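Local coordinates for protein mevalonate kinase, putative (Leishmania major, PDB 2HFS) that probably catalyses the ATP-dependent phosphorylation of (R)-mevalonate to (R)-5-phosphomevalonate, an early step of isoprenoid and sterol biosynthesis, at residues 9-14 with 46-51; 20-25 with 289-294; 29-34 with 170-175; 62-67 with 100-105. All coordinates share one frame; numbering follows the deposited sequence.

Contact 1: 9-14 with 46-51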
loop_
_atom_site.group_PDB
_atom_site.type_symbol
_atom_site.label_atom_id
_atom_site.label_comp_id
_atom_site.label_asym_id
_atom_site.label_seq_id
_atom_site.Cartn_x
_atom_site.Cartn_y
_atom_site.Cartn_z
ATOM N N LYS A 9 -10.366 22.851 -17.541
ATOM C CA LYS A 9 -9.643 23.759 -16.656
ATOM C C LYS A 9 -8.185 24.008 -17.147
ATOM O O LYS A 9 -7.609 23.193 -17.876
ATOM C CB LYS A 9 -9.638 23.202 -15.218
ATOM C CG LYS A 9 -11.024 23.033 -14.596
ATOM C CD LYS A 9 -10.957 22.641 -13.116
ATOM C CE LYS A 9 -10.428 23.763 -12.220
ATOM N NZ LYS A 9 -10.905 23.642 -10.818
ATOM N N SER A 10 -7.593 25.127 -16.729
ATOM C CA SER A 10 -6.205 25.438 -17.075
ATOM C C SER A 10 -5.222 24.988 -15.980
ATOM O O SER A 10 -4.022 24.839 -16.220
ATOM C CB SER A 10 -6.031 26.929 -17.392
ATOM O OG SER A 10 -6.229 27.735 -16.250
ATOM N N LYS A 11 -5.747 24.778 -14.781
ATOM C CA LYS A 11 -4.952 24.396 -13.632
ATOM C C LYS A 11 -5.909 23.743 -12.646
ATOM O O LYS A 11 -7.015 24.242 -12.470
ATOM C CB LYS A 11 -4.308 25.661 -13.039
ATOM C CG LYS A 11 -3.433 25.474 -11.803
ATOM C CD LYS A 11 -3.019 26.857 -11.205
ATOM C CE LYS A 11 -1.964 26.672 -10.104
ATOM N NZ LYS A 11 -1.306 27.950 -9.623
ATOM N N THR A 12 -5.499 22.637 -12.005
ATOM C CA THR A 12 -6.294 22.072 -10.894
ATOM C C THR A 12 -6.262 22.939 -9.642
ATOM O O THR A 12 -5.257 23.606 -9.364
ATOM C CB THR A 12 -5.853 20.623 -10.546
ATOM O OG1 THR A 12 -4.461 20.606 -10.202
ATOM C CG2 THR A 12 -5.981 19.732 -11.763
ATOM N N THR A 13 -7.373 22.923 -8.899
ATOM C CA THR A 13 -7.545 23.705 -7.673
ATOM C C THR A 13 -8.030 22.828 -6.523
ATOM O O THR A 13 -8.173 23.300 -5.386
ATOM C CB THR A 13 -8.588 24.839 -7.860
ATOM O OG1 THR A 13 -9.862 24.269 -8.252
ATOM C CG2 THR A 13 -8.205 25.787 -9.005
ATOM N N GLY A 14 -8.302 21.559 -6.824
ATOM C CA GLY A 14 -8.796 20.627 -5.808
ATOM C C GLY A 14 -7.635 19.968 -5.094
ATOM O O GLY A 14 -6.476 20.356 -5.315
ATOM N N GLU A 46 -0.076 13.582 -3.535
ATOM C CA GLU A 46 -0.944 14.534 -4.256
ATOM C C GLU A 46 -0.391 14.868 -5.649
ATOM O O GLU A 46 0.836 14.980 -5.821
ATOM C CB GLU A 46 -1.152 15.801 -3.422
ATOM C CG GLU A 46 -1.888 16.906 -4.183
ATOM C CD GLU A 46 -2.174 18.145 -3.352
ATOM O OE1 GLU A 46 -1.414 18.430 -2.402
ATOM O OE2 GLU A 46 -3.171 18.839 -3.668
ATOM N N CYS A 47 -1.288 14.980 -6.637
ATOM C CA CYS A 47 -0.937 15.392 -7.995
ATOM C C CYS A 47 -1.660 16.705 -8.336
ATOM O O CYS A 47 -2.874 16.846 -8.106
ATOM C CB CYS A 47 -1.269 14.288 -9.017
ATOM S SG CYS A 47 -1.098 14.833 -10.737
ATOM N N ARG A 48 -0.895 17.666 -8.852
ATOM C CA ARG A 48 -1.420 18.926 -9.360
ATOM C C ARG A 48 -1.039 18.987 -10.826
ATOM O O ARG A 48 0.090 18.605 -11.202
ATOM C CB ARG A 48 -0.779 20.123 -8.647
ATOM C CG ARG A 48 -1.151 20.335 -7.191
ATOM C CD ARG A 48 -0.426 21.535 -6.526
ATOM N NE ARG A 48 -0.953 22.816 -7.002
ATOM C CZ ARG A 48 -0.879 23.985 -6.353
ATOM N NH1 ARG A 48 -0.297 24.067 -5.160
ATOM N NH2 ARG A 48 -1.405 25.077 -6.899
ATOM N N LEU A 49 -1.971 19.479 -11.634
ATOM C CA LEU A 49 -1.797 19.601 -13.068
ATOM C C LEU A 49 -2.118 21.007 -13.561
ATOM O O LEU A 49 -2.972 21.679 -13.005
ATOM C CB LEU A 49 -2.732 18.626 -13.781
ATOM C CG LEU A 49 -2.496 17.134 -13.569
ATOM C CD1 LEU A 49 -3.581 16.399 -14.341
ATOM C CD2 LEU A 49 -1.106 16.721 -14.080
ATOM N N GLU A 50 -1.420 21.434 -14.603
ATOM C CA GLU A 50 -1.810 22.610 -15.364
ATOM C C GLU A 50 -1.380 22.488 -16.813
ATOM O O GLU A 50 -0.443 21.756 -17.134
ATOM C CB GLU A 50 -1.230 23.857 -14.741
ATOM C CG GLU A 50 0.275 23.824 -14.601
ATOM C CD GLU A 50 0.753 25.085 -13.934
ATOM O OE1 GLU A 50 0.598 25.200 -12.703
ATOM O OE2 GLU A 50 1.241 25.966 -14.653
ATOM N N ILE A 51 -2.079 23.208 -17.680
ATOM C CA ILE A 51 -1.808 23.184 -19.111
ATOM C C ILE A 51 -0.434 23.752 -19.409
ATOM O O ILE A 51 0.075 24.588 -18.653
ATOM C CB ILE A 51 -2.959 23.879 -19.897
ATOM C CG1 ILE A 51 -3.130 25.350 -19.492
ATOM C CG2 ILE A 51 -4.270 23.123 -19.673
ATOM C CD1 ILE A 51 -4.252 26.085 -20.279
HETATM O O HOH W 1 0.515 27.995 -12.211
HETATM O O HOH W 2 -2.496 23.133 -9.624
#

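Contact 2: 20-25 with 289-294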
loop_
_atom_site.group_PDB
_atom_site.type_symbol
_atom_site.label_atom_id
_atom_site.label_comp_id
_atom_site.label_asym_id
_atom_site.label_seq_id
_atom_site.Cartn_x
_atom_site.Cartn_y
_atom_site.Cartn_z
ATOM N N GLY A 20 -1.536 5.939 0.705
ATOM C CA GLY A 20 -0.632 4.800 0.876
ATOM C C GLY A 20 -1.355 3.566 1.382
ATOM O O GLY A 20 -2.545 3.626 1.679
ATOM N N LYS A 21 -0.624 2.454 1.484
ATOM C CA LYS A 21 -1.207 1.145 1.786
ATOM C C LYS A 21 -0.283 0.282 2.631
ATOM O O LYS A 21 0.911 0.193 2.350
ATOM C CB LYS A 21 -1.490 0.377 0.479
ATOM C CG LYS A 21 -1.956 -1.073 0.721
ATOM C CD LYS A 21 -1.206 -2.102 -0.128
ATOM C CE LYS A 21 0.317 -2.074 0.072
ATOM N NZ LYS A 21 0.996 -3.204 -0.618
ATOM N N VAL A 22 -0.842 -0.384 3.639
ATOM C CA VAL A 22 -0.128 -1.477 4.309
ATOM C C VAL A 22 -1.039 -2.709 4.384
ATOM O O VAL A 22 -2.245 -2.580 4.491
ATOM C CB VAL A 22 0.399 -1.121 5.748
ATOM C CG1 VAL A 22 1.179 0.194 5.748
ATOM C CG2 VAL A 22 -0.726 -1.063 6.766
ATOM N N ILE A 23 -0.459 -3.895 4.323
ATOM C CA ILE A 23 -1.247 -5.093 4.555
ATOM C C ILE A 23 -1.182 -5.458 6.030
ATOM O O ILE A 23 -0.101 -5.750 6.567
ATOM C CB ILE A 23 -0.775 -6.245 3.660
ATOM C CG1 ILE A 23 -0.855 -5.847 2.193
ATOM C CG2 ILE A 23 -1.651 -7.462 3.899
ATOM C CD1 ILE A 23 0.072 -6.621 1.303
ATOM N N LEU A 24 -2.332 -5.410 6.698
ATOM C CA LEU A 24 -2.395 -5.743 8.107
ATOM C C LEU A 24 -2.413 -7.246 8.313
ATOM O O LEU A 24 -1.694 -7.763 9.165
ATOM C CB LEU A 24 -3.605 -5.094 8.776
ATOM C CG LEU A 24 -3.548 -3.575 8.923
ATOM C CD1 LEU A 24 -4.705 -3.167 9.800
ATOM C CD2 LEU A 24 -2.208 -3.124 9.522
ATOM N N PHE A 25 -3.228 -7.932 7.518
ATOM C CA PHE A 25 -3.303 -9.398 7.541
ATOM C C PHE A 25 -3.351 -10.020 6.169
ATOM O O PHE A 25 -4.027 -9.521 5.282
ATOM C CB PHE A 25 -4.554 -9.868 8.288
ATOM C CG PHE A 25 -4.525 -9.573 9.768
ATOM C CD1 PHE A 25 -4.056 -10.535 10.668
ATOM C CD2 PHE A 25 -4.959 -8.352 10.257
ATOM C CE1 PHE A 25 -4.014 -10.282 12.014
ATOM C CE2 PHE A 25 -4.926 -8.090 11.632
ATOM C CZ PHE A 25 -4.446 -9.057 12.511
ATOM N N GLY A 289 12.439 -8.549 3.067
ATOM C CA GLY A 289 12.791 -7.169 2.758
ATOM C C GLY A 289 11.555 -6.304 2.906
ATOM O O GLY A 289 10.600 -6.675 3.594
ATOM N N GLY A 290 11.541 -5.161 2.242
ATOM C CA GLY A 290 10.347 -4.325 2.239
ATOM C C GLY A 290 10.074 -3.733 3.618
ATOM O O GLY A 290 11.006 -3.331 4.315
ATOM N N ILE A 291 8.803 -3.736 4.015
ATOM C CA ILE A 291 8.347 -3.054 5.225
ATOM C C ILE A 291 7.786 -4.009 6.276
ATOM O O ILE A 291 7.325 -5.135 5.953
ATOM C CB ILE A 291 7.255 -1.951 4.921
ATOM C CG1 ILE A 291 6.046 -2.520 4.143
ATOM C CG2 ILE A 291 7.879 -0.753 4.200
ATOM C CD1 ILE A 291 4.723 -1.747 4.409
ATOM N N ALA A 292 7.834 -3.532 7.521
ATOM C CA ALA A 292 7.097 -4.115 8.628
ATOM C C ALA A 292 6.163 -3.054 9.164
ATOM O O ALA A 292 6.354 -1.861 8.913
ATOM C CB ALA A 292 8.035 -4.591 9.731
ATOM N N VAL A 293 5.144 -3.505 9.900
ATOM C CA VAL A 293 4.159 -2.616 10.489
ATOM C C VAL A 293 3.963 -2.981 11.962
ATOM O O VAL A 293 3.907 -4.163 12.308
ATOM C CB VAL A 293 2.812 -2.671 9.716
ATOM C CG1 VAL A 293 2.230 -4.115 9.644
ATOM C CG2 VAL A 293 1.827 -1.743 10.337
ATOM N N ALA A 294 3.902 -1.964 12.819
ATOM C CA ALA A 294 3.642 -2.178 14.247
ATOM C C ALA A 294 2.374 -1.412 14.602
ATOM O O ALA A 294 2.136 -0.321 14.057
ATOM C CB ALA A 294 4.820 -1.685 15.080
#

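Contact 3: 29-34 with 170-175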
loop_
_atom_site.group_PDB
_atom_site.type_symbol
_atom_site.label_atom_id
_atom_site.label_comp_id
_atom_site.label_asym_id
_atom_site.label_seq_id
_atom_site.Cartn_x
_atom_site.Cartn_y
_atom_site.Cartn_z
ATOM N N PHE A 29 -1.079 -15.646 1.842
ATOM C CA PHE A 29 -2.185 -16.599 2.021
ATOM C C PHE A 29 -3.406 -16.247 1.170
ATOM O O PHE A 29 -4.180 -17.132 0.748
ATOM C CB PHE A 29 -2.557 -16.700 3.496
ATOM C CG PHE A 29 -1.464 -17.298 4.344
ATOM C CD1 PHE A 29 -0.723 -16.506 5.214
ATOM C CD2 PHE A 29 -1.154 -18.657 4.246
ATOM C CE1 PHE A 29 0.303 -17.062 5.990
ATOM C CE2 PHE A 29 -0.141 -19.226 5.039
ATOM C CZ PHE A 29 0.596 -18.415 5.903
ATOM N N VAL A 30 -3.556 -14.954 0.907
ATOM C CA VAL A 30 -4.593 -14.438 0.020
ATOM C C VAL A 30 -4.513 -15.023 -1.407
ATOM O O VAL A 30 -5.544 -15.240 -2.060
ATOM C CB VAL A 30 -4.544 -12.887 -0.015
ATOM C CG1 VAL A 30 -3.219 -12.386 -0.645
ATOM C CG2 VAL A 30 -5.749 -12.315 -0.730
ATOM N N VAL A 31 -3.291 -15.261 -1.879
ATOM C CA VAL A 31 -3.040 -15.908 -3.166
ATOM C C VAL A 31 -3.746 -17.271 -3.241
ATOM O O VAL A 31 -4.129 -17.716 -4.323
ATOM C CB VAL A 31 -1.517 -16.034 -3.416
ATOM C CG1 VAL A 31 -1.186 -16.881 -4.651
ATOM C CG2 VAL A 31 -0.900 -14.645 -3.531
ATOM N N HIS A 32 -3.940 -17.897 -2.077
ATOM C CA HIS A 32 -4.500 -19.244 -1.990
ATOM C C HIS A 32 -5.934 -19.264 -1.476
ATOM O O HIS A 32 -6.464 -20.325 -1.104
ATOM C CB HIS A 32 -3.559 -20.135 -1.170
ATOM C CG HIS A 32 -2.197 -20.235 -1.772
ATOM N ND1 HIS A 32 -1.807 -21.301 -2.551
ATOM C CD2 HIS A 32 -1.163 -19.359 -1.783
ATOM C CE1 HIS A 32 -0.571 -21.102 -2.978
ATOM N NE2 HIS A 32 -0.166 -19.922 -2.546
ATOM N N GLY A 33 -6.550 -18.082 -1.453
ATOM C CA GLY A 33 -7.986 -17.962 -1.245
ATOM C C GLY A 33 -8.393 -17.437 0.109
ATOM O O GLY A 33 -9.579 -17.374 0.411
ATOM N N ALA A 34 -7.411 -17.060 0.925
ATOM C CA ALA A 34 -7.685 -16.578 2.279
ATOM C C ALA A 34 -8.108 -15.120 2.215
ATOM O O ALA A 34 -7.789 -14.421 1.263
ATOM C CB ALA A 34 -6.447 -16.751 3.162
ATOM N N TYR A 170 -10.004 -8.020 1.446
ATOM C CA TYR A 170 -9.457 -8.368 0.137
ATOM C C TYR A 170 -9.373 -9.876 0.007
ATOM O O TYR A 170 -8.741 -10.546 0.823
ATOM C CB TYR A 170 -8.085 -7.686 -0.014
ATOM C CG TYR A 170 -7.018 -8.277 -0.947
ATOM C CD1 TYR A 170 -5.677 -8.259 -0.558
ATOM C CD2 TYR A 170 -7.323 -8.780 -2.213
ATOM C CE1 TYR A 170 -4.674 -8.749 -1.375
ATOM C CE2 TYR A 170 -6.317 -9.274 -3.053
ATOM C CZ TYR A 170 -4.994 -9.253 -2.619
ATOM O OH TYR A 170 -3.966 -9.734 -3.408
ATOM N N ARG A 171 -10.058 -10.415 -0.999
ATOM C CA ARG A 171 -10.008 -11.854 -1.256
ATOM C C ARG A 171 -10.174 -12.196 -2.730
ATOM O O ARG A 171 -10.845 -11.482 -3.475
ATOM C CB ARG A 171 -11.034 -12.610 -0.400
ATOM C CG ARG A 171 -12.485 -12.265 -0.656
ATOM C CD ARG A 171 -13.459 -13.133 0.125
ATOM N NE ARG A 171 -13.502 -14.500 -0.391
ATOM C CZ ARG A 171 -14.000 -15.545 0.265
ATOM N NH1 ARG A 171 -14.496 -15.402 1.489
ATOM N NH2 ARG A 171 -13.986 -16.744 -0.300
ATOM N N ARG A 172 -9.544 -13.291 -3.140
ATOM C CA ARG A 172 -9.770 -13.865 -4.461
ATOM C C ARG A 172 -11.073 -14.680 -4.484
ATOM O O ARG A 172 -11.095 -15.855 -4.100
ATOM C CB ARG A 172 -8.569 -14.705 -4.893
ATOM C CG ARG A 172 -7.601 -13.967 -5.799
ATOM C CD ARG A 172 -6.419 -13.332 -5.110
ATOM N NE ARG A 172 -5.271 -13.251 -6.015
ATOM C CZ ARG A 172 -4.108 -12.689 -5.709
ATOM N NH1 ARG A 172 -3.919 -12.138 -4.515
ATOM N NH2 ARG A 172 -3.126 -12.673 -6.601
ATOM N N GLN A 173 -12.143 -14.017 -4.928
ATOM C CA GLN A 173 -13.519 -14.529 -4.942
ATOM C C GLN A 173 -14.242 -13.972 -6.184
ATOM O O GLN A 173 -14.139 -12.781 -6.468
ATOM C CB GLN A 173 -14.248 -14.070 -3.668
ATOM C CG GLN A 173 -15.778 -14.267 -3.640
ATOM C CD GLN A 173 -16.218 -15.479 -2.827
ATOM O OE1 GLN A 173 -15.416 -16.365 -2.533
ATOM N NE2 GLN A 173 -17.500 -15.520 -2.466
ATOM N N ASN A 174 -14.937 -14.807 -6.957
ATOM C CA ASN A 174 -14.902 -16.257 -6.845
ATOM C C ASN A 174 -13.631 -16.748 -7.510
ATOM O O ASN A 174 -13.071 -17.780 -7.128
ATOM C CB ASN A 174 -16.117 -16.871 -7.549
ATOM C CG ASN A 174 -17.437 -16.288 -7.072
ATOM O OD1 ASN A 174 -17.599 -15.069 -6.982
ATOM N ND2 ASN A 174 -18.393 -17.159 -6.775
ATOM N N GLY A 175 -13.187 -15.983 -8.508
ATOM C CA GLY A 175 -11.960 -16.248 -9.247
ATOM C C GLY A 175 -11.272 -14.964 -9.673
ATOM O O GLY A 175 -10.473 -14.958 -10.621
HETATM O O HOH W 3 -8.027 -14.671 -1.474
#

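Contact 4: 62-67 with 100-105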
loop_
_atom_site.group_PDB
_atom_site.type_symbol
_atom_site.label_atom_id
_atom_site.label_comp_id
_atom_site.label_asym_id
_atom_site.label_seq_id
_atom_site.Cartn_x
_atom_site.Cartn_y
_atom_site.Cartn_z
ATOM N N ASP A 62 8.582 15.814 -9.846
ATOM C CA ASP A 62 8.336 14.830 -8.802
ATOM C C ASP A 62 9.058 15.249 -7.533
ATOM O O ASP A 62 10.304 15.116 -7.411
ATOM C CB ASP A 62 8.805 13.439 -9.275
ATOM C CG ASP A 62 8.281 12.306 -8.404
ATOM O OD1 ASP A 62 7.886 12.564 -7.240
ATOM O OD2 ASP A 62 8.255 11.122 -8.812
ATOM N N GLN A 63 8.276 15.756 -6.582
ATOM C CA GLN A 63 8.821 16.242 -5.319
ATOM C C GLN A 63 8.395 15.462 -4.077
ATOM O O GLN A 63 8.558 15.926 -2.955
ATOM C CB GLN A 63 8.520 17.727 -5.149
ATOM C CG GLN A 63 8.902 18.551 -6.348
ATOM C CD GLN A 63 9.424 19.917 -5.993
ATOM O OE1 GLN A 63 9.264 20.390 -4.858
ATOM N NE2 GLN A 63 10.061 20.569 -6.976
ATOM N N ARG A 64 7.889 14.257 -4.274
ATOM C CA ARG A 64 7.609 13.348 -3.159
ATOM C C ARG A 64 8.845 13.102 -2.278
ATOM O O ARG A 64 9.977 13.048 -2.791
ATOM C CB ARG A 64 7.083 12.004 -3.692
ATOM C CG ARG A 64 5.845 12.103 -4.512
ATOM C CD ARG A 64 5.449 10.786 -5.124
ATOM N NE ARG A 64 6.365 10.334 -6.162
ATOM C CZ ARG A 64 6.446 9.081 -6.579
ATOM N NH1 ARG A 64 5.660 8.155 -6.025
ATOM N NH2 ARG A 64 7.295 8.752 -7.557
ATOM N N PRO A 65 8.641 12.964 -0.965
ATOM C CA PRO A 65 9.720 12.670 -0.056
ATOM C C PRO A 65 10.120 11.193 -0.082
ATOM O O PRO A 65 10.126 10.527 0.953
ATOM C CB PRO A 65 9.143 13.062 1.318
ATOM C CG PRO A 65 7.679 12.838 1.203
ATOM C CD PRO A 65 7.352 13.135 -0.258
ATOM N N ALA A 66 10.455 10.707 -1.268
ATOM C CA ALA A 66 10.835 9.320 -1.450
ATOM C C ALA A 66 12.191 9.018 -0.807
ATOM O O ALA A 66 13.033 9.910 -0.656
ATOM C CB ALA A 66 10.838 8.974 -2.932
ATOM N N ILE A 67 12.382 7.771 -0.384
ATOM C CA ILE A 67 13.705 7.349 0.121
ATOM C C ILE A 67 14.760 7.543 -0.976
ATOM O O ILE A 67 14.407 7.589 -2.159
ATOM C CB ILE A 67 13.674 5.866 0.598
ATOM C CG1 ILE A 67 13.201 4.931 -0.520
ATOM C CG2 ILE A 67 12.788 5.732 1.813
ATOM C CD1 ILE A 67 13.663 3.514 -0.339
HETATM N N MSE A 100 3.067 18.569 -14.510
HETATM C CA MSE A 100 2.607 17.716 -13.415
HETATM C C MSE A 100 3.493 17.992 -12.197
HETATM O O MSE A 100 4.728 17.886 -12.270
HETATM C CB MSE A 100 2.721 16.250 -13.850
HETATM C CG MSE A 100 2.096 15.253 -12.898
HETATM SE SE MSE A 100 2.259 13.397 -13.568
HETATM C CE MSE A 100 1.503 12.574 -12.027
ATOM N N PHE A 101 2.882 18.369 -11.081
ATOM C CA PHE A 101 3.631 18.474 -9.829
ATOM C C PHE A 101 3.224 17.329 -8.912
ATOM O O PHE A 101 2.031 17.118 -8.706
ATOM C CB PHE A 101 3.374 19.821 -9.160
ATOM C CG PHE A 101 4.058 19.969 -7.828
ATOM C CD1 PHE A 101 5.362 20.473 -7.756
ATOM C CD2 PHE A 101 3.407 19.606 -6.651
ATOM C CE1 PHE A 101 6.009 20.612 -6.524
ATOM C CE2 PHE A 101 4.052 19.733 -5.404
ATOM C CZ PHE A 101 5.343 20.235 -5.342
ATOM N N ILE A 102 4.193 16.562 -8.397
ATOM C CA ILE A 102 3.830 15.453 -7.474
ATOM C C ILE A 102 4.350 15.705 -6.072
ATOM O O ILE A 102 5.559 15.905 -5.882
ATOM C CB ILE A 102 4.315 14.053 -7.951
ATOM C CG1 ILE A 102 4.302 13.902 -9.478
ATOM C CG2 ILE A 102 3.474 12.946 -7.281
ATOM C CD1 ILE A 102 4.871 12.554 -9.931
ATOM N N GLY A 103 3.445 15.626 -5.095
ATOM C CA GLY A 103 3.760 15.936 -3.701
ATOM C C GLY A 103 3.059 15.060 -2.683
ATOM O O GLY A 103 2.968 13.833 -2.857
ATOM N N GLY A 104 2.621 15.675 -1.583
ATOM C CA GLY A 104 1.956 14.927 -0.489
ATOM C C GLY A 104 2.972 14.294 0.451
ATOM O O GLY A 104 4.131 14.130 0.068
ATOM N N PRO A 105 2.578 13.966 1.681
ATOM C CA PRO A 105 3.551 13.545 2.716
ATOM C C PRO A 105 3.938 12.075 2.682
ATOM O O PRO A 105 4.886 11.696 3.350
ATOM C CB PRO A 105 2.829 13.872 4.027
ATOM C CG PRO A 105 1.424 13.640 3.712
ATOM C CD PRO A 105 1.207 13.996 2.224
#

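Contact 1: 9-14 with 46-51
Lys11 and Glu50 sit opposite each other in a single backbone bridge, CA to CA 4.0 Å, by which the irregular N-terminal run before strand 17-25 lies on strand 36-52 of the mixed sheet. The Lys11 side chain can be followed outward from there. Its CB faces Glu50 CB at 4.0 Å, and CG, anti to the backbone N, touches the same CB and Leu49 O. The extended chain then runs side by side with Glu50, and CE meets Arg48 NH2 at 3.6 Å, at the edge of the guanidinium. At the tip, NZ is 4.5 Å from Glu50 OE1, beyond a salt bridge, and a water links the two.

Two backbone bonds flank the bridge: Ile51 N to Ser10 O at 2.9 Å and Thr12 N to Leu49 O at 2.9 Å. Next along, a side chain substitutes for the backbone: Thr12 OG1, placed between N and the carbonyl carbon (chi1 58°), accepts from Leu49 N at 3.1 Å (171°). Helix 114-130 packs on Thr12 and Leu49, and its Glu128 forms a salt bridge with Lys9. The strand is thus gripped by direct bonds, those between Thr12 and Leu49 at buried residues, whereas Lys11 and Glu50 interact through water, and the like charge of Arg48 may offset part of their attraction.

Contact 2: 20-25 with 289-294
No ring or planar side chain takes part where Val22 and Leu24 meet Ile291 and Val293; the flat group here is the Ile23 carbonyl, whose O lies 4.2 Å from Val293 CG1. The remaining contacts are between methyl groups. Val293 does most of the touching: CG1 stands between the backbone N and the carbonyl carbon (chi1 57°), and CG2, anti to N, is presented to both Val22 CG2, at 4.4 Å, and Leu24 CD2, at 4.3 Å. Two residues earlier, Ile291 CD1 reaches Val22 CG1 at 4.3 Å, which gives Val22 a separate partner for each of its branches.

The strands are stacked, not paired. The axes of 20-25 and 291-294 pass 8.1 Å apart with a crossing angle of -68°, so the strands cross steeply and meet through side chains. One belongs to the mixed sheet and the other to the four-stranded antiparallel sheet, consistent with the junction of the N-terminal and C-terminal halves of a GHMP kinase. At the end of its strand, Leu24 forms a classic beta bulge with Phe25 opposite Ile37. Leu190 and Val192 of strand 188-194 extend the apolar layer around Val22, while Ser284 and Lys282 of strand 280-284 bond the backbone at Ile23 N and Leu24 O.

Contact 3: 29-34 with 170-175
Val30 and Arg171 bring the two backbones to within 6.1 Å, CA to CA, at the point where a compact turn faces the end of a strand. The turn, 3-10 at residues 30-31, is cinched by Phe29 O, which accepts His32 N at 2.9 Å and Ala34 N at 3.2 Å from opposite faces of its carbonyl plane. The facing backbones are joined by a single water that donates to Val30 O at 2.6 Å and Ala34 O at 2.8 Å and accepts from Arg172 N at 2.6 Å. One water thus serves three backbone polar atoms, of which Val30 O also accepts from Gly33 N.

Beside the water, Val30 makes a CH-pi contact. With CG1 between the backbone N and the carbonyl carbon (chi1 65°), CG2 is anti to N and sits over the centre of the Tyr170 ring, 3.6 Å above its plane and 12° off the normal. Tyr170 belongs to strand 166-172, which pairs antiparallel with both 36-52 and 177-182; its ring also meets Phe179 and packs on Ala36 and Val38. The contact thus sets the turn connecting strands 17-25 and 36-52 against a neighbouring strand of the same mixed sheet.

Arg172, bent at chi2 (96°), crosses Val30 at about a right angle, its CD 3.7 Å from Val30 O. Farther out its chain lies alongside Val31, whose CA is over one guanidinium face, offset toward the rim.

Contact 4: 62-67 with 100-105
Ile102 packs against a pair formed by Asp62 and Arg64, each of its branches taking one partner. With Asp62 CG anti to the backbone N (chi1 -166°), the carboxylate carbon lies against Ile102 CD1 at 3.7 Å, the two side chains slanting across each other, while Ile102 CG2 touches Arg64 CD at 3.6 Å, the arginine running side by side with the isoleucine in the same direction. Asp62 and Arg64 are themselves locked side-on: Arg64 NE donates to OD1 of Asp62 at 2.9 Å with a nearly straight bond (168°), and Arg64 NH2 to OD2 of Asp62 at 2.8 Å. Both oxygens use their syn lone pairs, and the carboxylate carbon lies in plane at the guanidinium edge. This double grip should restrict rotation of both charged groups beside the apolar Ile102.

Gln63 turns elsewhere and crosses Phe101 at about a right angle, amide and ring planes 48° apart, with Gln63 CD 3.5 Å from Phe101 CE1; its NE2 bonds to Asp61 OD1. Between the backbones, Gln63 N donates to Ile102 O at 2.8 Å. Farther on, Pro65 CD approaches Gly104 O at 3.4 Å, with Pro65 at the centre of an inverse gamma turn.

Strands 58-62 and 97-103 pair in parallel, Asp62 bridging Ile102, and helix 70-88 lies between them in the chain and packs on the sheet through Gln78 on Ile102 and His82 on Met100: a beta-alpha-beta crossover. Gln78 also touches Arg64, and strand 36-52 pairs antiparallel along the other edge of 97-103, with Thr45 reaching both Arg64 and Ile102.

In the fold
From the N terminus, contact 1 opens at 9-14 and closes on strand 36-52, a loop containing strand 17-25. Within it the first segments of contacts 2 and 3 begin, and because both close much later, each crosses contact 1. Contact 4 opens only after contact 1 has closed; it is nested inside contact 3, which is nested inside contact 2. Contacts 1 and 4 meet through adjacent strands, Glu46 O lying 2.8 Å from Gly103 N. Contacts 1, 3 and 4 tie loops and strands to the mixed sheet, with contact 3 across the chain's centre from 1 and 4. Contact 2, the widest loop, joins that sheet to the C-terminal antiparallel one.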